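Side-chain contacts in dipeptidase (Streptococcus thermophilus, PDB 3PEB), which probably acts as a manganese-dependent peptidase of the M24B family, present here as its creatinase/prolidase-type N-terminal domain: residues I100-F104 with D105-V109; Q86-K89 with A90-S94. All blocks are in the same frame, centred on the assembly; numbering follows the deposited sequence.

Contact 1: I100-F104 with D105-V109; sequences IYAEF and DNLNV. With EDO (1,2-ethanediol), chain E.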
ATOM      1  N   ILE A 100      -6.600  -9.949   0.774  1.00 26.60           N
ATOM      2  CA  ILE A 100      -5.911  -8.684   0.598  1.00 25.57           C
ATOM      3  C   ILE A 100      -6.670  -7.829  -0.392  1.00 24.94           C
ATOM      4  O   ILE A 100      -7.010  -8.307  -1.484  1.00 25.76           O
ATOM      5  CB  ILE A 100      -4.480  -8.904   0.090  1.00 25.57           C
ATOM      6  CG1 ILE A 100      -3.693  -9.753   1.089  1.00 28.10           C
ATOM      7  CG2 ILE A 100      -3.761  -7.567  -0.184  1.00 24.62           C
ATOM      8  CD1 ILE A 100      -2.342 -10.203   0.587  1.00 28.31           C
ATOM      9  N   TYR A 101      -6.923  -6.564  -0.037  1.00 24.00           N
ATOM     10  CA  TYR A 101      -7.593  -5.648  -0.951  1.00 24.09           C
ATOM     11  C   TYR A 101      -6.556  -4.822  -1.721  1.00 23.52           C
ATOM     12  O   TYR A 101      -5.594  -4.361  -1.148  1.00 24.08           O
ATOM     13  CB  TYR A 101      -8.598  -4.737  -0.228  1.00 24.43           C
ATOM     14  CG  TYR A 101      -9.944  -5.404  -0.088  1.00 26.22           C
ATOM     15  CD1 TYR A 101     -10.185  -6.307   0.940  1.00 27.24           C
ATOM     16  CD2 TYR A 101     -10.955  -5.176  -1.024  1.00 27.15           C
ATOM     17  CE1 TYR A 101     -11.406  -6.955   1.044  1.00 29.51           C
ATOM     18  CE2 TYR A 101     -12.172  -5.804  -0.932  1.00 28.29           C
ATOM     19  CZ  TYR A 101     -12.399  -6.698   0.111  1.00 29.05           C
ATOM     20  OH  TYR A 101     -13.598  -7.335   0.197  1.00 29.74           O
ATOM     21  N   ALA A 102      -6.789  -4.629  -3.018  1.00 23.56           N
ATOM     22  CA  ALA A 102      -5.899  -3.831  -3.858  1.00 22.95           C
ATOM     23  C   ALA A 102      -6.714  -3.109  -4.919  1.00 23.31           C
ATOM     24  O   ALA A 102      -7.880  -3.452  -5.177  1.00 24.28           O
ATOM     25  CB  ALA A 102      -4.790  -4.715  -4.492  1.00 23.09           C
ATOM     26  N   GLU A 103      -6.131  -2.071  -5.511  1.00 22.55           N
ATOM     27  CA  GLU A 103      -6.886  -1.235  -6.434  1.00 23.15           C
ATOM     28  C   GLU A 103      -6.763  -1.792  -7.857  1.00 24.20           C
ATOM     29  O   GLU A 103      -5.813  -1.463  -8.557  1.00 24.07           O
ATOM     30  CB  GLU A 103      -6.384   0.201  -6.402  1.00 22.44           C
ATOM     31  CG  GLU A 103      -6.508   0.879  -5.031  1.00 23.69           C
ATOM     32  CD  GLU A 103      -5.936   2.273  -5.045  1.00 24.40           C
ATOM     33  OE1 GLU A 103      -4.703   2.381  -4.831  1.00 23.98           O
ATOM     34  OE2 GLU A 103      -6.705   3.248  -5.306  1.00 25.72           O
ATOM     35  N   PHE A 104      -7.744  -2.579  -8.270  1.00 25.48           N
ATOM     36  CA  PHE A 104      -7.664  -3.313  -9.547  1.00 26.62           C
ATOM     37  C   PHE A 104      -7.720  -2.399 -10.762  1.00 28.30           C
ATOM     38  O   PHE A 104      -7.238  -2.788 -11.818  1.00 28.75           O
ATOM     39  CB  PHE A 104      -8.771  -4.349  -9.672  1.00 28.07           C
ATOM     40  CG  PHE A 104      -8.590  -5.599  -8.811  1.00 28.58           C
ATOM     41  CD1 PHE A 104      -7.580  -5.726  -7.863  1.00 29.15           C
ATOM     42  CD2 PHE A 104      -9.483  -6.659  -8.971  1.00 31.64           C
ATOM     43  CE1 PHE A 104      -7.473  -6.891  -7.099  1.00 29.92           C
ATOM     44  CE2 PHE A 104      -9.382  -7.801  -8.213  1.00 31.47           C
ATOM     45  CZ  PHE A 104      -8.396  -7.912  -7.261  1.00 29.78           C
ATOM     46  N   ASP A 105      -8.316  -1.208 -10.641  1.00 28.36           N
ATOM     47  CA  ASP A 105      -8.339  -0.279 -11.759  1.00 29.80           C
ATOM     48  C   ASP A 105      -6.981   0.404 -11.938  1.00 28.03           C
ATOM     49  O   ASP A 105      -6.695   0.922 -13.012  1.00 29.53           O
ATOM     50  CB  ASP A 105      -9.449   0.789 -11.608  1.00 31.03           C
ATOM     51  CG  ASP A 105     -10.844   0.281 -11.953  1.00 36.09           C
ATOM     52  OD1 ASP A 105     -11.091  -0.942 -12.111  1.00 38.91           O
ATOM     53  OD2 ASP A 105     -11.743   1.150 -12.051  1.00 37.58           O
ATOM     54  N   ASN A 106      -6.121   0.382 -10.930  1.00 26.84           N
ATOM     55  CA  ASN A 106      -4.846   1.069 -10.984  1.00 26.27           C
ATOM     56  C   ASN A 106      -3.665   0.130 -11.255  1.00 26.22           C
ATOM     57  O   ASN A 106      -2.790   0.460 -12.044  1.00 26.51           O
ATOM     58  CB  ASN A 106      -4.552   1.846  -9.688  1.00 25.69           C
ATOM     59  CG  ASN A 106      -3.159   2.476  -9.685  1.00 26.70           C
ATOM     60  OD1 ASN A 106      -2.237   1.982  -9.036  1.00 25.98           O
ATOM     61  ND2 ASN A 106      -2.994   3.557 -10.474  1.00 26.86           N
ATOM     62  N   LEU A 107      -3.618  -0.994 -10.559  1.00 25.27           N
ATOM     63  CA  LEU A 107      -2.528  -1.951 -10.696  1.00 25.73           C
ATOM     64  C   LEU A 107      -2.496  -2.546 -12.082  1.00 25.68           C
ATOM     65  O   LEU A 107      -3.512  -3.004 -12.585  1.00 28.36           O
ATOM     66  CB  LEU A 107      -2.675  -3.139  -9.762  1.00 26.03           C
ATOM     67  CG  LEU A 107      -2.316  -3.066  -8.327  1.00 27.39           C
ATOM     68  CD1 LEU A 107      -2.640  -4.461  -7.719  1.00 28.11           C
ATOM     69  CD2 LEU A 107      -0.844  -2.610  -8.061  1.00 25.21           C
ATOM     70  N   ASN A 108      -1.340  -2.517 -12.709  1.00 24.61           N
ATOM     71  CA  ASN A 108      -1.144  -3.295 -13.919  1.00 24.60           C
ATOM     72  C   ASN A 108      -0.827  -4.737 -13.579  1.00 23.94           C
ATOM     73  O   ASN A 108      -0.596  -5.055 -12.427  1.00 23.03           O
ATOM     74  CB  ASN A 108      -0.178  -2.623 -14.893  1.00 25.71           C
ATOM     75  CG  ASN A 108       1.250  -2.565 -14.379  1.00 26.17           C
ATOM     76  OD1 ASN A 108       1.576  -3.182 -13.387  1.00 28.83           O
ATOM     77  ND2 ASN A 108       2.083  -1.769 -15.047  1.00 27.14           N
ATOM     78  N   VAL A 109      -0.845  -5.607 -14.573  1.00 23.82           N
ATOM     79  CA  VAL A 109      -0.646  -7.035 -14.344  1.00 25.16           C
ATOM     80  C   VAL A 109       0.796  -7.300 -13.849  1.00 24.61           C
ATOM     81  O   VAL A 109       1.001  -8.144 -12.976  1.00 24.76           O
ATOM     82  CB  VAL A 109      -0.996  -7.847 -15.588  1.00 27.16           C
ATOM     83  CG1 VAL A 109      -0.540  -9.323 -15.448  1.00 29.04           C
ATOM     84  CG2 VAL A 109      -2.527  -7.758 -15.868  1.00 28.46           C
TER
HETATM   85  C1  EDO E 138      -3.320   0.650 -15.220  0.50 57.72           C
HETATM   86  O1  EDO E 138      -3.131   1.840 -14.447  0.50 58.33           O
HETATM   87  C2  EDO E 138      -2.038   0.261 -15.940  0.50 57.70           C
HETATM   88  O2  EDO E 138      -1.956   0.895 -17.219  0.50 58.17           O
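Leu107 folds back over Glu103 and Ala102 where the chain leaves strand 96-102 of the creatinase/prolidase N-terminal domain, in an alpha-turn within the loop before helix 109-118. The turn hangs on Glu103 O, which takes two backbone N-H groups. Leu107 N lies 3.0 Å from Glu103 O in a nearly straight bond (176° at the hydrogen), the i to i+4 link of the alpha-turn. Asn106 N, also 3.0 Å from Glu103 O, closes a type I beta-turn inside it, arriving from above the carbonyl plane in a less straight hydrogen bond, 150° at the hydrogen.

The Leu107 side chain runs along this same oxygen. Its CB sits 3.8 Å from Glu103 O and its CG 3.9 Å from it. With CG anti to its own carbonyl carbon (chi1 -79°) and CD1 extended away from CA, the branch ends with CD1 against Ala102 CB at 3.9 Å, an apolar contact with the last residue of the strand. Glu103 and Asn106 meet through their CB atoms, 4.1 Å apart, and both send their polar ends toward the loop after strand 21-24, Glu103 reaching on to Thr29 of helix 27-34. Glu103 OE1 accepts from the backbone N atoms of Ser25 and Asp26, while OE2 bonds Thr29 OG1, so a buried carboxylate is satisfied at both oxygens; Asn106 OD1 pairs with Ser25 OG. Asn108 then N-caps helix 109-118, its OD1 receiving Lys111 N. A 1,2-ethanediol, probably from the crystallisation liquor, donates through O1 to Asn106 O at 2.8 Å.

Contact 2: Q86-K89 with A90-S94; sequences QKIK and AGLAS. With EDO (1,2-ethanediol), chain H; EDO (1,2-ethanediol), chain C.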
ATOM      1  N   GLN A  86      11.770  -8.091  -3.399  1.00 30.06           N
ATOM      2  CA  GLN A  86      12.574  -8.612  -2.309  1.00 31.55           C
ATOM      3  C   GLN A  86      12.636  -7.623  -1.140  1.00 30.31           C
ATOM      4  O   GLN A  86      12.547  -8.007   0.019  1.00 30.68           O
ATOM      5  CB  GLN A  86      13.982  -8.948  -2.800  1.00 33.45           C
ATOM      6  CG  GLN A  86      14.009 -10.106  -3.818  1.00 39.92           C
ATOM      7  CD  GLN A  86      15.427 -10.583  -4.154  1.00 47.75           C
ATOM      8  OE1 GLN A  86      16.352  -9.776  -4.346  1.00 51.84           O
ATOM      9  NE2 GLN A  86      15.599 -11.898  -4.232  1.00 53.95           N
ATOM     10  N   LYS A  87      12.797  -6.345  -1.442  1.00 29.92           N
ATOM     11  CA  LYS A  87      12.838  -5.328  -0.367  1.00 30.15           C
ATOM     12  C   LYS A  87      11.530  -5.247   0.419  1.00 28.54           C
ATOM     13  O   LYS A  87      11.538  -5.179   1.658  1.00 28.37           O
ATOM     14  CB  LYS A  87      13.163  -3.965  -0.951  1.00 29.98           C
ATOM     15  CG  LYS A  87      13.720  -3.007   0.066  1.00 35.76           C
ATOM     16  CD  LYS A  87      15.219  -3.288   0.328  1.00 39.71           C
ATOM     17  CE  LYS A  87      15.741  -2.402   1.470  1.00 43.08           C
ATOM     18  NZ  LYS A  87      16.185  -1.045   1.001  1.00 46.02           N
ATOM     19  N   ILE A  88      10.402  -5.266  -0.290  1.00 26.64           N
ATOM     20  CA  ILE A  88       9.091  -5.281   0.390  1.00 25.62           C
ATOM     21  C   ILE A  88       8.974  -6.479   1.330  1.00 26.86           C
ATOM     22  O   ILE A  88       8.627  -6.339   2.519  1.00 25.85           O
ATOM     23  CB  ILE A  88       7.933  -5.263  -0.620  1.00 24.57           C
ATOM     24  CG1 ILE A  88       7.882  -3.929  -1.368  1.00 24.03           C
ATOM     25  CG2 ILE A  88       6.597  -5.521   0.076  1.00 24.06           C
ATOM     26  CD1 ILE A  88       7.056  -3.974  -2.689  1.00 21.47           C
ATOM     27  N   LYS A  89       9.287  -7.664   0.801  1.00 28.55           N
ATOM     28  CA  LYS A  89       9.209  -8.894   1.556  1.00 29.91           C
ATOM     29  C   LYS A  89      10.090  -8.840   2.792  1.00 31.70           C
ATOM     30  O   LYS A  89       9.690  -9.330   3.825  1.00 31.29           O
ATOM     31  CB  LYS A  89       9.668 -10.074   0.698  1.00 31.59           C
ATOM     32  CG  LYS A  89       9.622 -11.445   1.362  1.00 36.30           C
ATOM     33  CD  LYS A  89       8.215 -11.917   1.540  1.00 39.55           C
ATOM     34  CE  LYS A  89       8.163 -13.380   2.015  1.00 44.73           C
ATOM     35  NZ  LYS A  89       6.726 -13.834   1.936  1.00 47.06           N
ATOM     36  N   ALA A  90      11.306  -8.306   2.661  1.00 32.32           N
ATOM     37  CA  ALA A  90      12.242  -8.222   3.771  1.00 34.19           C
ATOM     38  C   ALA A  90      11.802  -7.166   4.794  1.00 34.09           C
ATOM     39  O   ALA A  90      12.070  -7.307   5.994  1.00 34.67           O
ATOM     40  CB  ALA A  90      13.672  -7.923   3.256  1.00 35.28           C
ATOM     41  N   GLY A  91      11.108  -6.129   4.340  1.00 32.48           N
ATOM     42  CA  GLY A  91      10.713  -5.034   5.236  1.00 32.95           C
ATOM     43  C   GLY A  91       9.396  -5.208   5.987  1.00 33.80           C
ATOM     44  O   GLY A  91       9.215  -4.623   7.058  1.00 34.72           O
ATOM     45  N   LEU A  92       8.484  -6.008   5.453  1.00 32.60           N
ATOM     46  CA  LEU A  92       7.194  -6.193   6.091  1.00 33.67           C
ATOM     47  C   LEU A  92       7.221  -7.467   6.931  1.00 35.86           C
ATOM     48  O   LEU A  92       7.535  -8.532   6.427  1.00 37.08           O
ATOM     49  CB  LEU A  92       6.092  -6.289   5.049  1.00 31.12           C
ATOM     50  CG  LEU A  92       5.837  -5.084   4.145  1.00 29.24           C
ATOM     51  CD1 LEU A  92       4.723  -5.440   3.147  1.00 24.64           C
ATOM     52  CD2 LEU A  92       5.478  -3.808   4.967  1.00 30.08           C
ATOM     53  N   ALA A  93       6.825  -7.373   8.189  1.00 38.86           N
ATOM     54  CA  ALA A  93       6.702  -8.565   9.049  1.00 40.21           C
ATOM     55  C   ALA A  93       5.610  -9.514   8.593  1.00 39.63           C
ATOM     56  O   ALA A  93       5.757 -10.753   8.666  1.00 41.51           O
ATOM     57  CB  ALA A  93       6.438  -8.155  10.489  1.00 42.74           C
ATOM     58  N   SER A  94       4.506  -8.959   8.111  1.00 36.16           N
ATOM     59  CA  SER A  94       3.383  -9.792   7.810  1.00 35.83           C
ATOM     60  C   SER A  94       3.075  -9.772   6.307  1.00 33.50           C
ATOM     61  O   SER A  94       2.649  -8.753   5.775  1.00 30.39           O
ATOM     62  CB  SER A  94       2.180  -9.321   8.585  1.00 35.77           C
ATOM     63  OG  SER A  94       1.067 -10.125   8.276  1.00 37.88           O
TER
HETATM   64  C1  EDO H 141       7.517 -12.400   5.630  1.00 65.37           C
HETATM   65  O1  EDO H 141       6.353 -12.601   6.440  1.00 67.65           O
HETATM   66  C2  EDO H 141       7.742 -10.907   5.479  1.00 64.64           C
HETATM   67  O2  EDO H 141       9.057 -10.495   5.889  1.00 62.30           O
HETATM   68  C1  EDO C 136       8.247  -0.964   7.415  1.00 59.03           C
HETATM   69  O1  EDO C 136       7.727  -1.991   8.271  1.00 58.65           O
HETATM   70  C2  EDO C 136       9.686  -0.632   7.786  1.00 58.89           C
HETATM   71  O2  EDO C 136      10.475  -1.802   7.566  1.00 59.58           O
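Ile88 O is gripped twice as helix 84-91 comes to its C-terminal end in the creatinase/prolidase N-terminal domain. Leu92 N binds it at 3.0 Å, almost in line with the carbonyl bond, and Gly91 N adds a weak bond to Ile88 O at 3.1 Å with an N-H...O angle of only 125°. The main bond of Gly91 N is to Lys87 O, 2.9 Å away; its hydrogen is thus shared between consecutive carbonyls as the last turn tightens. One step earlier, Ala90 N keeps the regular helical link to Gln86 O.

Leu92 is the first residue to leave helical geometry, yet its side chain still lies beside that of Ile88, pointing the same way. Ile88 CG2, anti to its backbone N, touches Leu92 CD1 at 3.6 Å, and Leu92 CG rests 3.5 Å from Ile88 O. This pair forms the buried face of the helix end: both side chains pack on Phe48, Ile88 also on Phe46 and Phe58, Leu92 also on Tyr50 and Phe119.

The Lys89 chain, bent at chi2 (71°), carries NZ to Thr95 OG1 and Val118 O, tying the helix end to Thr95 just beyond it and to the C-terminal end of helix 109-118. Lys87 NZ goes instead to Gly77 O. At the helix's last residue, one ethanediol molecule donates to Gly91 O with both hydroxyls, its O2 lying 3.1 Å from that oxygen.

How the contacts relate
Contact 2 lies at the C-terminal end of helix 84-91 and contact 1 in the loop before the N-terminus of helix 109-118, with strand 96-102 between: the first closes a helix just before the strand, the second carries the chain out of it. Their centres are about 19 Å apart and they do not touch. Both are partly buried, with backbone bonds as the frame. In contact 2 the buried partners are wholly apolar, two aliphatic side chains set against aromatic residues, notably of strand 46-50. Contact 1 buries a carboxylate as well, answered by backbone and hydroxyl groups beyond strand 21-24. In both, ethanediol hydrogen-bonds to backbone carbonyl oxygen.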